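PDB 6EF6: aminoglycoside phosphotransferase from Mycobacterium smegmatis, which phosphorylates (S)-1-amino-2-propanol, acting as the aminopropanol kinase of the aminoacetone utilization microcompartment. Local coordinates for residues A[97-102]-A[251-256]. Sequence-based numbering, arbitrary orientation.
Sequences VTVPTV and IDFDDC. With NA (sodium ion), chain D; BEZ (benzoic acid), chain B.
The benzoic acid ring has Ile251 over one face, and Pro100 comes obliquely from the same side, at the C5-C6 rim. Ile251 CB and CG2 lie above that face, with CG2 3.8 Å from C4 of the ligand. Ile251 CD1 is 3.7 Å from ligand C2. Pro100 CG is 3.7 Å from ligand C5. The Phe253 ring meets Val99 and Pro100 obliquely. Val99 CG1 touches Phe253 CZ at 3.8 Å, and the two side chains cross at about a right angle. No hydrogen bond joins the segments. Asp252 N makes a weak one to ligand O1 (3.3 Å), while Arg69 binds the ligand too. Asp252 CG stands trans to the backbone N (chi1 -169°), which carries the carboxylate to the sodium ion. Asp252 OD2 binds this ion at 2.6 Å, and OD1 accepts a hydrogen bond from water 2. Asp231 also binds it. The Ile-Asp-Phe-Asp sequence is consistent with the family's metal-binding aspartate motif, the counterpart of kinase DFG. His229 and Trp87 pack edge-to-face with Phe253, and His229 NE2 is hydrogen-bonded to Ile251 O. The contact is buried between helices 78-94 and 147-163, both touched by Phe253, and strand 124-130, whose Phe129 meets Pro100.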
loop_
_atom_site.group_PDB
_atom_site.type_symbol
_atom_site.label_atom_id
_atom_site.label_comp_id
_atom_site.label_asym_id
_atom_site.label_seq_id
_atom_site.Cartn_x
_atom_site.Cartn_y
_atom_site.Cartn_z
ATOM N N VAL A 97 -14.997 -6.647 5.007
ATOM C CA VAL A 97 -14.016 -5.570 5.151
ATOM C C VAL A 97 -14.728 -4.243 4.949
ATOM O O VAL A 97 -15.459 -4.073 3.966
ATOM C CB VAL A 97 -12.892 -5.720 4.115
ATOM C CG1 VAL A 97 -11.836 -4.634 4.279
ATOM C CG2 VAL A 97 -12.228 -7.073 4.266
ATOM N N THR A 98 -14.485 -3.297 5.854
ATOM C CA THR A 98 -14.989 -1.935 5.711
ATOM C C THR A 98 -14.005 -1.139 4.851
ATOM O O THR A 98 -12.808 -1.103 5.145
ATOM C CB THR A 98 -15.117 -1.300 7.084
ATOM O OG1 THR A 98 -15.954 -2.134 7.914
ATOM C CG2 THR A 98 -15.686 0.077 6.970
ATOM N N VAL A 99 -14.517 -0.483 3.806
ATOM C CA VAL A 99 -13.705 0.289 2.867
ATOM C C VAL A 99 -14.328 1.663 2.628
ATOM O O VAL A 99 -15.469 1.878 3.027
ATOM C CB VAL A 99 -13.509 -0.472 1.538
ATOM C CG1 VAL A 99 -12.846 -1.815 1.759
ATOM C CG2 VAL A 99 -14.817 -0.680 0.793
ATOM N N PRO A 100 -13.663 2.575 1.940
ATOM C CA PRO A 100 -14.272 3.889 1.689
ATOM C C PRO A 100 -15.440 3.803 0.724
ATOM O O PRO A 100 -15.493 2.934 -0.148
ATOM C CB PRO A 100 -13.135 4.700 1.063
ATOM C CG PRO A 100 -11.844 3.936 1.461
ATOM C CD PRO A 100 -12.287 2.511 1.409
ATOM N N THR A 101 -16.362 4.756 0.880
ATOM C CA THR A 101 -17.506 4.927 -0.007
ATOM C C THR A 101 -17.302 6.161 -0.870
ATOM O O THR A 101 -17.098 7.264 -0.357
ATOM C CB THR A 101 -18.792 5.107 0.792
ATOM O OG1 THR A 101 -19.033 3.935 1.590
ATOM C CG2 THR A 101 -19.966 5.295 -0.138
ATOM N N VAL A 102 -17.392 5.984 -2.184
ATOM C CA VAL A 102 -17.180 7.093 -3.092
ATOM C C VAL A 102 -18.379 8.040 -3.040
ATOM O O VAL A 102 -19.538 7.607 -2.966
ATOM C CB VAL A 102 -16.951 6.540 -4.510
ATOM C CG1 VAL A 102 -16.977 7.690 -5.529
ATOM C CG2 VAL A 102 -15.653 5.808 -4.595
ATOM N N ILE A 251 -8.007 1.943 3.915
ATOM C CA ILE A 251 -7.975 3.081 3.011
ATOM C C ILE A 251 -6.816 2.893 2.019
ATOM O O ILE A 251 -6.004 1.959 2.112
ATOM C CB ILE A 251 -7.853 4.419 3.776
ATOM C CG1 ILE A 251 -6.527 4.523 4.514
ATOM C CG2 ILE A 251 -9.038 4.602 4.718
ATOM C CD1 ILE A 251 -6.119 5.954 4.835
ATOM N N ASP A 252 -6.712 3.825 1.068
ATOM C CA ASP A 252 -5.541 3.952 0.199
ATOM C C ASP A 252 -5.277 2.679 -0.599
ATOM O O ASP A 252 -4.200 2.088 -0.549
ATOM C CB ASP A 252 -4.299 4.362 0.993
ATOM C CG ASP A 252 -3.135 4.769 0.096
ATOM O OD1 ASP A 252 -3.350 4.910 -1.118
ATOM O OD2 ASP A 252 -2.011 4.929 0.620
ATOM N N PHE A 253 -6.279 2.346 -1.423
ATOM C CA PHE A 253 -6.171 1.271 -2.423
ATOM C C PHE A 253 -5.412 1.726 -3.683
ATOM O O PHE A 253 -5.477 1.058 -4.721
ATOM C CB PHE A 253 -7.567 0.696 -2.779
ATOM C CG PHE A 253 -8.161 -0.220 -1.767
ATOM C CD1 PHE A 253 -8.693 0.260 -0.558
ATOM C CD2 PHE A 253 -8.327 -1.570 -2.048
ATOM C CE1 PHE A 253 -9.285 -0.594 0.352
ATOM C CE2 PHE A 253 -8.917 -2.411 -1.112
ATOM C CZ PHE A 253 -9.398 -1.944 0.070
ATOM N N ASP A 254 -4.735 2.882 -3.655
ATOM C CA ASP A 254 -4.217 3.429 -4.901
ATOM C C ASP A 254 -3.059 2.624 -5.492
ATOM O O ASP A 254 -2.750 2.855 -6.663
ATOM C CB ASP A 254 -3.767 4.874 -4.660
ATOM C CG ASP A 254 -3.446 5.624 -5.964
ATOM O OD1 ASP A 254 -4.277 5.678 -6.896
ATOM O OD2 ASP A 254 -2.339 6.219 -6.057
ATOM N N ASP A 255 -2.404 1.755 -4.753
ATOM C CA ASP A 255 -1.382 0.851 -5.290
ATOM C C ASP A 255 -1.942 -0.510 -5.651
ATOM O O ASP A 255 -1.196 -1.416 -5.979
ATOM C CB ASP A 255 -0.156 0.687 -4.373
ATOM C CG ASP A 255 0.794 1.837 -4.410
ATOM O OD1 ASP A 255 0.732 2.646 -5.346
ATOM O OD2 ASP A 255 1.586 1.906 -3.421
ATOM N N CYS A 256 -3.249 -0.702 -5.587
ATOM C CA CYS A 256 -3.762 -2.054 -5.773
ATOM C C CYS A 256 -3.509 -2.538 -7.201
ATOM O O CYS A 256 -3.397 -1.772 -8.153
ATOM C CB CYS A 256 -5.249 -2.150 -5.412
ATOM S SG CYS A 256 -6.464 -1.521 -6.619
HETATM NA NA NA D . 0.112 4.101 -0.630
HETATM C C BEZ B . -7.298 7.227 -0.006
HETATM O O1 BEZ B . -7.609 6.359 -0.822
HETATM O O2 BEZ B . -6.213 7.859 -0.153
HETATM C C1 BEZ B . -8.221 7.491 1.135
HETATM C C2 BEZ B . -7.763 8.128 2.273
HETATM C C3 BEZ B . -8.641 8.367 3.323
HETATM C C4 BEZ B . -9.963 7.954 3.233
HETATM C C5 BEZ B . -10.419 7.316 2.083
HETATM C C6 BEZ B . -9.542 7.079 1.046
HETATM O O HOH W 1 -1.261 3.021 -1.981
HETATM O O HOH W 2 -0.717 6.164 -1.713
HETATM O O HOH W 3 1.775 4.023 -1.794
#